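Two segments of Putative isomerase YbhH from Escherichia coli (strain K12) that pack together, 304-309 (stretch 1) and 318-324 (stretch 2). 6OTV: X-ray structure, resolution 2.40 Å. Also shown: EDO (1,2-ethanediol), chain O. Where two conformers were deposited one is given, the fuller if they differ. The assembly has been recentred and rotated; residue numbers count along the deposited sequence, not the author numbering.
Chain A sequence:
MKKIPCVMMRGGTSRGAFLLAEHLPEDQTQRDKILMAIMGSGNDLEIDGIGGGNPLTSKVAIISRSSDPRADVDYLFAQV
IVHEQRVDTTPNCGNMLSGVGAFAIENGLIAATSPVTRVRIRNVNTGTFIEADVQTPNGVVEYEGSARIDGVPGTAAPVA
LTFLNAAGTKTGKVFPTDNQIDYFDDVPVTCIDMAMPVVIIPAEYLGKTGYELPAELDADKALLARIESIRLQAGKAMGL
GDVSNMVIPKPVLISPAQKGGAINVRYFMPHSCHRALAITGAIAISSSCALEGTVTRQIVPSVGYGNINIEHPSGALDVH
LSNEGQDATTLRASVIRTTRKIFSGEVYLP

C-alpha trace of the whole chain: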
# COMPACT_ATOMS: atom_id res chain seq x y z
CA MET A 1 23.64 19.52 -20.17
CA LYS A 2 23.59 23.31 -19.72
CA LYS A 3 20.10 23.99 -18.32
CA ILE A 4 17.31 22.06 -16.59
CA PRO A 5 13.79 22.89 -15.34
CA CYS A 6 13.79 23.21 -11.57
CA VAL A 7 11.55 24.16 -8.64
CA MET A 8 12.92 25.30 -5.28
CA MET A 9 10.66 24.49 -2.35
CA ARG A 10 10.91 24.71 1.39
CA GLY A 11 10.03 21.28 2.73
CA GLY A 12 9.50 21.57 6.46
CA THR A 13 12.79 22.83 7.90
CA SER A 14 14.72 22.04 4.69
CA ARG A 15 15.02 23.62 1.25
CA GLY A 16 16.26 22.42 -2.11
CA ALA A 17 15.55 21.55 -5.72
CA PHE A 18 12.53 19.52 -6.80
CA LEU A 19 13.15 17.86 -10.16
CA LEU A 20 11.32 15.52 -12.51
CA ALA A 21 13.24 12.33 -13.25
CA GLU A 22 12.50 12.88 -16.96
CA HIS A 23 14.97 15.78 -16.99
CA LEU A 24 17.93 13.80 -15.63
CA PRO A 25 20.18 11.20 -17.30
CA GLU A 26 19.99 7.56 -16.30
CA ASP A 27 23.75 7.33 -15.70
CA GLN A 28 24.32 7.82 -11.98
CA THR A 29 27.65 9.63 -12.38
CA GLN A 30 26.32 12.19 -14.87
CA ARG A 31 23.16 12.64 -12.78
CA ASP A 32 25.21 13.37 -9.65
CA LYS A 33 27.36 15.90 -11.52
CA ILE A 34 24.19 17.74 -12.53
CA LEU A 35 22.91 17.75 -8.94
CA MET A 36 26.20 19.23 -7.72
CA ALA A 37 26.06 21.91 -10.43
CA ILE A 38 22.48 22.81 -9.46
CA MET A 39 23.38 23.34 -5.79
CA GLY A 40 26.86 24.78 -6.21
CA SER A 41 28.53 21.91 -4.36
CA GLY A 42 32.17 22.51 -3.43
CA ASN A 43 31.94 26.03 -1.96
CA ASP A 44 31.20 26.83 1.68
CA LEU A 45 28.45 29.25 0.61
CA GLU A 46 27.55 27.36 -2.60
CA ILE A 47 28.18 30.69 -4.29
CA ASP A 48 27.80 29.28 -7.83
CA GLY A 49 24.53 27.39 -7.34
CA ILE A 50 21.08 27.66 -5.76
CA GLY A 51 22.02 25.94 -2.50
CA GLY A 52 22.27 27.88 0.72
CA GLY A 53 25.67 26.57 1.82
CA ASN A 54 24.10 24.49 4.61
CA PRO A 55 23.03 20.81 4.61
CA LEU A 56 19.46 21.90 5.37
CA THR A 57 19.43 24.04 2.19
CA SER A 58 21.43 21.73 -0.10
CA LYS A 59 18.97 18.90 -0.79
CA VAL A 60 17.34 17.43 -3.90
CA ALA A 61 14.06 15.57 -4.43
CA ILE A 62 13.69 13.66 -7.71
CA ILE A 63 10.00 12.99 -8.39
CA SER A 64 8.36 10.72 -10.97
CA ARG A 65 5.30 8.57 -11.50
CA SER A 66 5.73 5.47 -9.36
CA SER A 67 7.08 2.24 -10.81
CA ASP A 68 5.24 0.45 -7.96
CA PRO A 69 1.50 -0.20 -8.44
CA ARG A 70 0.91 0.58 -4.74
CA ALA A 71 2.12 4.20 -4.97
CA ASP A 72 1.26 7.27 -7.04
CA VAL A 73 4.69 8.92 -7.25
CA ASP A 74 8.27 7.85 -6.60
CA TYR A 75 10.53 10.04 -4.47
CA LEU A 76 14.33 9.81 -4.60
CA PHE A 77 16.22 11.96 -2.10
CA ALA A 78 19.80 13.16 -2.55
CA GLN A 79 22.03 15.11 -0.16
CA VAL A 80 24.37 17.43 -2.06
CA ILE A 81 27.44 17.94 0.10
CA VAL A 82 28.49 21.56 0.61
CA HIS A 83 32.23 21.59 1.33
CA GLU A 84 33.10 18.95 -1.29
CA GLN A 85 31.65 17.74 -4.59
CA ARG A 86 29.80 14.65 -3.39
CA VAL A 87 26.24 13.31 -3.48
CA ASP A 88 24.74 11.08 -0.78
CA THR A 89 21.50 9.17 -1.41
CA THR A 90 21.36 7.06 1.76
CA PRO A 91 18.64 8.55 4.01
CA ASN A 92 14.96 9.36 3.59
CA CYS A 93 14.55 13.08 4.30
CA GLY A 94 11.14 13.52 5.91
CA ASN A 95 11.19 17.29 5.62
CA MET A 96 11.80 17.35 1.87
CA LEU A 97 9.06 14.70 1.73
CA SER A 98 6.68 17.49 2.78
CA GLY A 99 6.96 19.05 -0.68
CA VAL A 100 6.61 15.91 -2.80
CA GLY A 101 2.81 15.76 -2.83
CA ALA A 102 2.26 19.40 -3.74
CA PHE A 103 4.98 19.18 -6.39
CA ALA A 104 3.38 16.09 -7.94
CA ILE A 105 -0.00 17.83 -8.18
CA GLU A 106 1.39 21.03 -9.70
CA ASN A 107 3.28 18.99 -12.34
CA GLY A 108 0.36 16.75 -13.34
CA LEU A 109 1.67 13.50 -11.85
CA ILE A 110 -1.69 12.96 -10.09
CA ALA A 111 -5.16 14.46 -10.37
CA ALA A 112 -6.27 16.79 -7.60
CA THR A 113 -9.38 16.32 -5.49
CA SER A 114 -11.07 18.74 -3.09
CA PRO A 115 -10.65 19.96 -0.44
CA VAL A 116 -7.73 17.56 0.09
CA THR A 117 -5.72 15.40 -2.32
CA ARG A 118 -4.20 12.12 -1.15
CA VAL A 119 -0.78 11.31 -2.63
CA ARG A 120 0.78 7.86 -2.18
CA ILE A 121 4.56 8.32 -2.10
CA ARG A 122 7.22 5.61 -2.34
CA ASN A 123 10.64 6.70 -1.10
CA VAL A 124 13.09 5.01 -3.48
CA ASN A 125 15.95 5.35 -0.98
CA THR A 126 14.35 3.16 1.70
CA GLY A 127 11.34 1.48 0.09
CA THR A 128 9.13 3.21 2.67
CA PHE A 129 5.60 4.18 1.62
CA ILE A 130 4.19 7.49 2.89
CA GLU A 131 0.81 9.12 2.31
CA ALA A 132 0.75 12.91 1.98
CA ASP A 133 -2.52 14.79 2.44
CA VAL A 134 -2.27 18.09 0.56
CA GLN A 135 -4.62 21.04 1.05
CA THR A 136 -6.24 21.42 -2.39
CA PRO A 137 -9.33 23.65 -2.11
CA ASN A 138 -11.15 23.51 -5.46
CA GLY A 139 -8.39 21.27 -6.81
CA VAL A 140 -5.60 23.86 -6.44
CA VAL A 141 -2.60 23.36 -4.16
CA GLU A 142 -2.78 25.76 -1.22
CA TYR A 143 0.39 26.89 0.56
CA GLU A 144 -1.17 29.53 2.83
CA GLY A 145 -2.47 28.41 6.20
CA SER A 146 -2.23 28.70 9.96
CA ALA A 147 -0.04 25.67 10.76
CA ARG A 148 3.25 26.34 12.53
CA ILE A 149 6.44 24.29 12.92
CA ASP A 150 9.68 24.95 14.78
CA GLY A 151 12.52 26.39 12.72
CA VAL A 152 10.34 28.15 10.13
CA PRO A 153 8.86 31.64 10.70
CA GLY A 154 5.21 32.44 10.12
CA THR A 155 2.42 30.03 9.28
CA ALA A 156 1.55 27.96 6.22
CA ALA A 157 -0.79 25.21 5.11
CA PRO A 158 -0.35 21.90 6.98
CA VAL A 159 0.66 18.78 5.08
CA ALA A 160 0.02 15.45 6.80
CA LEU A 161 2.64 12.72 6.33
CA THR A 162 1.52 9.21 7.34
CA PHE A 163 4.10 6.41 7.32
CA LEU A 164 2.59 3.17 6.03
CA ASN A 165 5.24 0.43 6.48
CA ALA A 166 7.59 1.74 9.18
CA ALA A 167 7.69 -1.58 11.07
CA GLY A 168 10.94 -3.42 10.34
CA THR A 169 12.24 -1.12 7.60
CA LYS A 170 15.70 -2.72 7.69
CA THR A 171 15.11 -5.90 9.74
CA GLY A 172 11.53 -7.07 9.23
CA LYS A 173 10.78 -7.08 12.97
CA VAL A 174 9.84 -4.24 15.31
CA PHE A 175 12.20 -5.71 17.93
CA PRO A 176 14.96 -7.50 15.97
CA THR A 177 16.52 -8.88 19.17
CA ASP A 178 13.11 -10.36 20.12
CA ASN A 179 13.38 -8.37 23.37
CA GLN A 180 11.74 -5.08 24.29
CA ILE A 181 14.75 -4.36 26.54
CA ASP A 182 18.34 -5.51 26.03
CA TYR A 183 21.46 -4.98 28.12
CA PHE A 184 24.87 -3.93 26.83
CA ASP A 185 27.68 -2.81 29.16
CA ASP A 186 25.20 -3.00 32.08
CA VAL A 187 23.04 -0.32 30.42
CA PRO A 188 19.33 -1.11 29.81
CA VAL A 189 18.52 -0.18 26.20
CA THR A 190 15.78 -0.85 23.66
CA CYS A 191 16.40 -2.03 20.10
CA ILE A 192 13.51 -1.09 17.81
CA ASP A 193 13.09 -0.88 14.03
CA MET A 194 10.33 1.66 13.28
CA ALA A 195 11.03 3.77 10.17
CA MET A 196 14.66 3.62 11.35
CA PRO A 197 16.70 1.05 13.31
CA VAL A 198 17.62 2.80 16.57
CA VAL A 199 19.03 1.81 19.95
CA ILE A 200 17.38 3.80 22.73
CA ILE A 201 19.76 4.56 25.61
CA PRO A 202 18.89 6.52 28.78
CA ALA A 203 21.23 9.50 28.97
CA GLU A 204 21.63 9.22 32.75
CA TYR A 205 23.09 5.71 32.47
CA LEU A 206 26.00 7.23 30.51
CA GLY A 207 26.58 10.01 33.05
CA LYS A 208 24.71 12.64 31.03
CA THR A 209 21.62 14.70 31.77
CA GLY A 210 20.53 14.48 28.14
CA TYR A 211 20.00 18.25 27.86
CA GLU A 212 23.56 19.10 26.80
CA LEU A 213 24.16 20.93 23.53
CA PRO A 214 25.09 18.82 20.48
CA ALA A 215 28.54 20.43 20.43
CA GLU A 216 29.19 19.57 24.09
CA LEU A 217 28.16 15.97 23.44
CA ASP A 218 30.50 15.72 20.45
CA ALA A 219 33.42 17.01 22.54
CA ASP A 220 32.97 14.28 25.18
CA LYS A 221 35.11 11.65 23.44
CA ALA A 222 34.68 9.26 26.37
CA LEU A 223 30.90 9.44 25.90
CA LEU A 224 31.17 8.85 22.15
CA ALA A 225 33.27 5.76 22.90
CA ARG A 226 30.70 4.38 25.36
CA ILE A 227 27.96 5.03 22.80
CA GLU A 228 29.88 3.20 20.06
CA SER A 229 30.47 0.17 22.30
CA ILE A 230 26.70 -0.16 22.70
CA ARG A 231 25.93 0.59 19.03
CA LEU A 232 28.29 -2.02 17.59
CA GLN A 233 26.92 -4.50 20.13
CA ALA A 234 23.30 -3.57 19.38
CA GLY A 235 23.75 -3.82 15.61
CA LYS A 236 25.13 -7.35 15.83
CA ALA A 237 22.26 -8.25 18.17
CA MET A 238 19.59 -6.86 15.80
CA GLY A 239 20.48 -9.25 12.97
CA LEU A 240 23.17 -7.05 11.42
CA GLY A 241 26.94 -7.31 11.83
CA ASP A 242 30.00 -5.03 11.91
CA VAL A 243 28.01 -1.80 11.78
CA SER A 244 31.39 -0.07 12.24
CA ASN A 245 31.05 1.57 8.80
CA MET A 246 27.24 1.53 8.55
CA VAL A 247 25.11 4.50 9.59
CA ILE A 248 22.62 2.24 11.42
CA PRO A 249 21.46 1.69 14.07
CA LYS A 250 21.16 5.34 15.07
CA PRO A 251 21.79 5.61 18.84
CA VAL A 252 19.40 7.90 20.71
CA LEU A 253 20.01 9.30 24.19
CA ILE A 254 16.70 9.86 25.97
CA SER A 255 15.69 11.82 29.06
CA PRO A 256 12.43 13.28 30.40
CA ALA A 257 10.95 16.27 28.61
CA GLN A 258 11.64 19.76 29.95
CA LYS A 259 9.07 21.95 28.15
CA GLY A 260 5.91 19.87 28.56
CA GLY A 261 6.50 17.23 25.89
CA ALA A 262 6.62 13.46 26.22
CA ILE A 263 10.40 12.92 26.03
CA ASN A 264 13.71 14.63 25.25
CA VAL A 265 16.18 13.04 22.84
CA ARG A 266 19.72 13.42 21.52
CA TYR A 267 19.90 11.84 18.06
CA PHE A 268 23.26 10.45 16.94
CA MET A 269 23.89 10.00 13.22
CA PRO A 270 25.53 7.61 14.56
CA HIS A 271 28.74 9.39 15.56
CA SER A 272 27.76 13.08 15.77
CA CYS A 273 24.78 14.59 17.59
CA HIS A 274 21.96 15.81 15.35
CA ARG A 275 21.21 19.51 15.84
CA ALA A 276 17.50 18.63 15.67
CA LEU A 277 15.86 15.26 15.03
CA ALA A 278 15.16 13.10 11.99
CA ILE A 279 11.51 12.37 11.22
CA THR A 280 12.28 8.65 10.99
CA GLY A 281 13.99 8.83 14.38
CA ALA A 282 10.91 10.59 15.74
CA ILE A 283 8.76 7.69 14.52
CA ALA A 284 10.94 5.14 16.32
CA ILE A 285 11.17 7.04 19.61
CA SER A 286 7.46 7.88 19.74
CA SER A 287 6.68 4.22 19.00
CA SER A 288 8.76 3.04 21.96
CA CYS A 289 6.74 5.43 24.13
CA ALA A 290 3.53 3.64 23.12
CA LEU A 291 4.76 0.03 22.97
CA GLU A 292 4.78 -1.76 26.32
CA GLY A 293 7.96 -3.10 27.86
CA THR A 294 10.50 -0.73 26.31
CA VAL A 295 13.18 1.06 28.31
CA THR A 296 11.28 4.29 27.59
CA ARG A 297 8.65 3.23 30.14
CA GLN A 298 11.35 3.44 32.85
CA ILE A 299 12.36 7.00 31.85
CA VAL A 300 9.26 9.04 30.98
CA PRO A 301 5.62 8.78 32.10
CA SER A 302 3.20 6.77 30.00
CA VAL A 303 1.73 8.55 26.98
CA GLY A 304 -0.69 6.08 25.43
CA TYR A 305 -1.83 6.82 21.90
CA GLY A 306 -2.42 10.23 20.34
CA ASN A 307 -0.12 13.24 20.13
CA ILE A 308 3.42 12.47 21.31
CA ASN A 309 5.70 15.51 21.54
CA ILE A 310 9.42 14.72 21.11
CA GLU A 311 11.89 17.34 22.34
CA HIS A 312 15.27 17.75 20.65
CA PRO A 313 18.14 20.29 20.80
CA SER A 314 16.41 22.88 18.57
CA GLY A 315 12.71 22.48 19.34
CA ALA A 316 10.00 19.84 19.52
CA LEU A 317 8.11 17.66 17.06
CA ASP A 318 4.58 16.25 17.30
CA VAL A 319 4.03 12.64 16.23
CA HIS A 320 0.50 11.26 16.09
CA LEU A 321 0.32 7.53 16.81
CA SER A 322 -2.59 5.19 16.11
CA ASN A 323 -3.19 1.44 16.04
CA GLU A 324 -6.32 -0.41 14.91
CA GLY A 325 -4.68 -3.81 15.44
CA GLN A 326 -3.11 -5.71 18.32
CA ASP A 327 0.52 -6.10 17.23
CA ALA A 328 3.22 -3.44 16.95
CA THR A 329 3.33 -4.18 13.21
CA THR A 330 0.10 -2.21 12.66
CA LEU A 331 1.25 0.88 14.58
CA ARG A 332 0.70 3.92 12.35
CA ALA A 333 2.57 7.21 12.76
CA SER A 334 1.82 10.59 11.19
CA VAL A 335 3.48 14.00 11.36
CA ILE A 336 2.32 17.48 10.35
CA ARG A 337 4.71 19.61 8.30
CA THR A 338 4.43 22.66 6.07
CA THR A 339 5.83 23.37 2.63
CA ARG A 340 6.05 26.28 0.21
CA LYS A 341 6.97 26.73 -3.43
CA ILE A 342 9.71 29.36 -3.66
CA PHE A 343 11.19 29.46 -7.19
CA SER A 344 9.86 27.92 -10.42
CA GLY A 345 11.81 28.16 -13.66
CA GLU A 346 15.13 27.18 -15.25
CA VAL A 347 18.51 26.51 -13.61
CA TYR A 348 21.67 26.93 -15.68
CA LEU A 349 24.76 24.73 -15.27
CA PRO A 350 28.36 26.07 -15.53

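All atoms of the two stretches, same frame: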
# COMPACT_ATOMS: atom_id res chain seq x y z
N GLY A 304 0.41 6.67 26.17
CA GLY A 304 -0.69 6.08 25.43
C GLY A 304 -0.59 6.38 23.95
O GLY A 304 0.50 6.56 23.39
N TYR A 305 -1.75 6.44 23.30
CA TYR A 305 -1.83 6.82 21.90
C TYR A 305 -2.35 8.25 21.76
O TYR A 305 -3.00 8.80 22.66
CB TYR A 305 -2.73 5.86 21.10
CG TYR A 305 -2.13 4.48 20.91
CD1 TYR A 305 -2.64 3.38 21.58
CD2 TYR A 305 -1.05 4.29 20.06
CE1 TYR A 305 -2.09 2.11 21.41
CE2 TYR A 305 -0.50 3.03 19.89
CZ TYR A 305 -1.02 1.95 20.56
OH TYR A 305 -0.46 0.70 20.38
N GLY A 306 -2.05 8.86 20.61
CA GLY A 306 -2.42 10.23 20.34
C GLY A 306 -1.21 11.06 19.96
O GLY A 306 -0.31 10.58 19.27
N ASN A 307 -1.21 12.31 20.42
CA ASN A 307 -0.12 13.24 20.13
C ASN A 307 1.04 13.00 21.09
O ASN A 307 0.88 13.09 22.31
CB ASN A 307 -0.62 14.68 20.24
CG ASN A 307 0.45 15.68 19.87
OD1 ASN A 307 0.62 16.02 18.70
ND2 ASN A 307 1.19 16.16 20.86
N ILE A 308 2.21 12.72 20.53
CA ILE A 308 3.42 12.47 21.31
C ILE A 308 4.45 13.52 20.90
O ILE A 308 4.92 13.52 19.75
CB ILE A 308 3.96 11.05 21.10
CG1 ILE A 308 2.89 10.04 21.52
CG2 ILE A 308 5.24 10.85 21.88
CD1 ILE A 308 3.35 8.61 21.45
N ASN A 309 4.79 14.41 21.82
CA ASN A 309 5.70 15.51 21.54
C ASN A 309 7.12 15.10 21.92
O ASN A 309 7.39 14.76 23.08
CB ASN A 309 5.25 16.75 22.32
CG ASN A 309 6.12 17.96 22.05
OD1 ASN A 309 7.09 18.21 22.76
ND2 ASN A 309 5.77 18.72 21.02
N ASP A 318 5.77 17.02 16.96
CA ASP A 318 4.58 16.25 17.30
C ASP A 318 4.45 15.05 16.38
O ASP A 318 4.50 15.19 15.15
CB ASP A 318 3.33 17.12 17.20
CG ASP A 318 3.15 18.04 18.40
OD1 ASP A 318 3.38 17.58 19.54
OD2 ASP A 318 2.77 19.21 18.20
N VAL A 319 4.30 13.87 16.97
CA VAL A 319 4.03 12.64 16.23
C VAL A 319 2.70 12.08 16.71
O VAL A 319 2.51 11.88 17.91
CB VAL A 319 5.15 11.59 16.41
CG1 VAL A 319 4.86 10.36 15.55
CG2 VAL A 319 6.51 12.18 16.06
N HIS A 320 1.78 11.87 15.78
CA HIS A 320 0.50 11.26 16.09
C HIS A 320 0.59 9.76 15.85
O HIS A 320 0.92 9.32 14.75
CB HIS A 320 -0.63 11.87 15.25
CG HIS A 320 -1.98 11.33 15.59
ND1 HIS A 320 -2.62 10.37 14.84
CD2 HIS A 320 -2.82 11.62 16.62
CE1 HIS A 320 -3.79 10.09 15.38
NE2 HIS A 320 -3.94 10.83 16.46
N LEU A 321 0.32 8.98 16.89
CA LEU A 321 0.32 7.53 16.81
C LEU A 321 -1.11 7.00 16.83
O LEU A 321 -2.04 7.66 17.32
CB LEU A 321 1.11 6.91 17.97
CG LEU A 321 2.63 6.99 17.87
CD1 LEU A 321 3.26 6.09 18.91
CD2 LEU A 321 3.10 6.60 16.48
N SER A 322 -1.28 5.80 16.29
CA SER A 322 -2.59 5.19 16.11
C SER A 322 -2.38 3.71 15.80
O SER A 322 -1.40 3.34 15.15
CB SER A 322 -3.37 5.87 14.99
OG SER A 322 -4.42 5.05 14.51
N ASN A 323 -3.30 2.88 16.28
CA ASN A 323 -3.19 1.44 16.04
C ASN A 323 -4.59 0.83 16.09
O ASN A 323 -5.22 0.84 17.15
CB ASN A 323 -2.26 0.80 17.06
CG ASN A 323 -1.80 -0.59 16.64
OD1 ASN A 323 -2.44 -1.25 15.83
ND2 ASN A 323 -0.67 -1.02 17.19
N GLU A 324 -5.05 0.30 14.96
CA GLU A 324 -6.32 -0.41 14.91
C GLU A 324 -6.17 -1.91 15.11
O GLU A 324 -7.18 -2.62 15.18
CB GLU A 324 -7.03 -0.16 13.57
CG GLU A 324 -7.53 1.26 13.38
CD GLU A 324 -8.86 1.50 14.07
OE1 GLU A 324 -9.42 0.55 14.65
OE2 GLU A 324 -9.35 2.65 14.02
C1 EDO O . -4.08 0.61 11.46
O1 EDO O . -3.42 0.02 12.60
C2 EDO O . -3.78 2.10 11.37
O2 EDO O . -4.40 2.79 12.47

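This is an antiparallel pairing of two neighbouring strands, held by backbone hydrogen bonds, with a polar cluster on one face of the sheet and an apolar one on the other. The register sets Asn-309 beside Asp-318, Ile-308 beside Val-319 and Asn-307 beside His-320, and the strand directions lie 146° apart, so the pairing is antiparallel with a marked twist.

The firmest part of the ladder is the Ile-308/Val-319 pair, which exchanges two bonds: Ile-308 N donates to Val-319 O at 2.8 Å, and Val-319 N returns a bond to Ile-308 O at 2.9 Å. Further along, Leu-321 N donates to Gly-306 O at 2.9 Å and is nearly straight, with an angle of 168° at the hydrogen. The same carbonyl also receives a CA-H...O contact, His-320 CA lying 3.4 Å from Gly-306 O, a common supplement where a strand CA faces a neighbouring carbonyl.

Alternation along the strands sorts the side chains. Asn-307, Asn-309, Asp-318 and His-320 share one face, and there a single carboxylate oxygen serves two amides: Asn-307 ND2 donates to Asp-318 OD1 at 2.9 Å, and Asn-309 ND2 to the same Asp-318 OD1 at 3.0 Å. Both asparagines adopt t at chi1, and their ends come nearer to the partner strand than their CA-to-CB bonds suggest. Two asparagines spaced by two residues on one strand thus converge on one acid of the next, a compact way to use the multiple lone pairs of a carboxylate oxygen.

The other face carries Ile-308, Val-319 and Leu-321, all buried. Here the side-chain contact is diagonal: Ile-308, in m,t, extends its CD1 to within 3.6 Å of Leu-321 CD1, whereas its register partner Val-319 meets it through the backbone.

Gly-306 answers to its backbone. At phi/psi of 125/-142 a CB would be jammed against the carbonyl oxygen of the preceding residue, so the conformation itself calls for glycine, whatever the partner strand offers. Just before it, Tyr-305 points sideways and lays its ring along the second stretch; Leu-321 CB meets the ring edge, 4.0 Å from Tyr-305 CD2. The phenol end reaches Asn-323, with Tyr-305 OH 3.6 Å from Asn-323 ND2, an approach without a hydrogen bond; that amide nitrogen is satisfied elsewhere in the structure.

Beyond the pairing, an ethanediol, probably from the crystallisation liquor, bridges Ser-322 and Glu-324: its O2 hydrogen-bonds Ser-322 OG at 3.0 Å, and its O1 accepts from Glu-324 N at 2.9 Å.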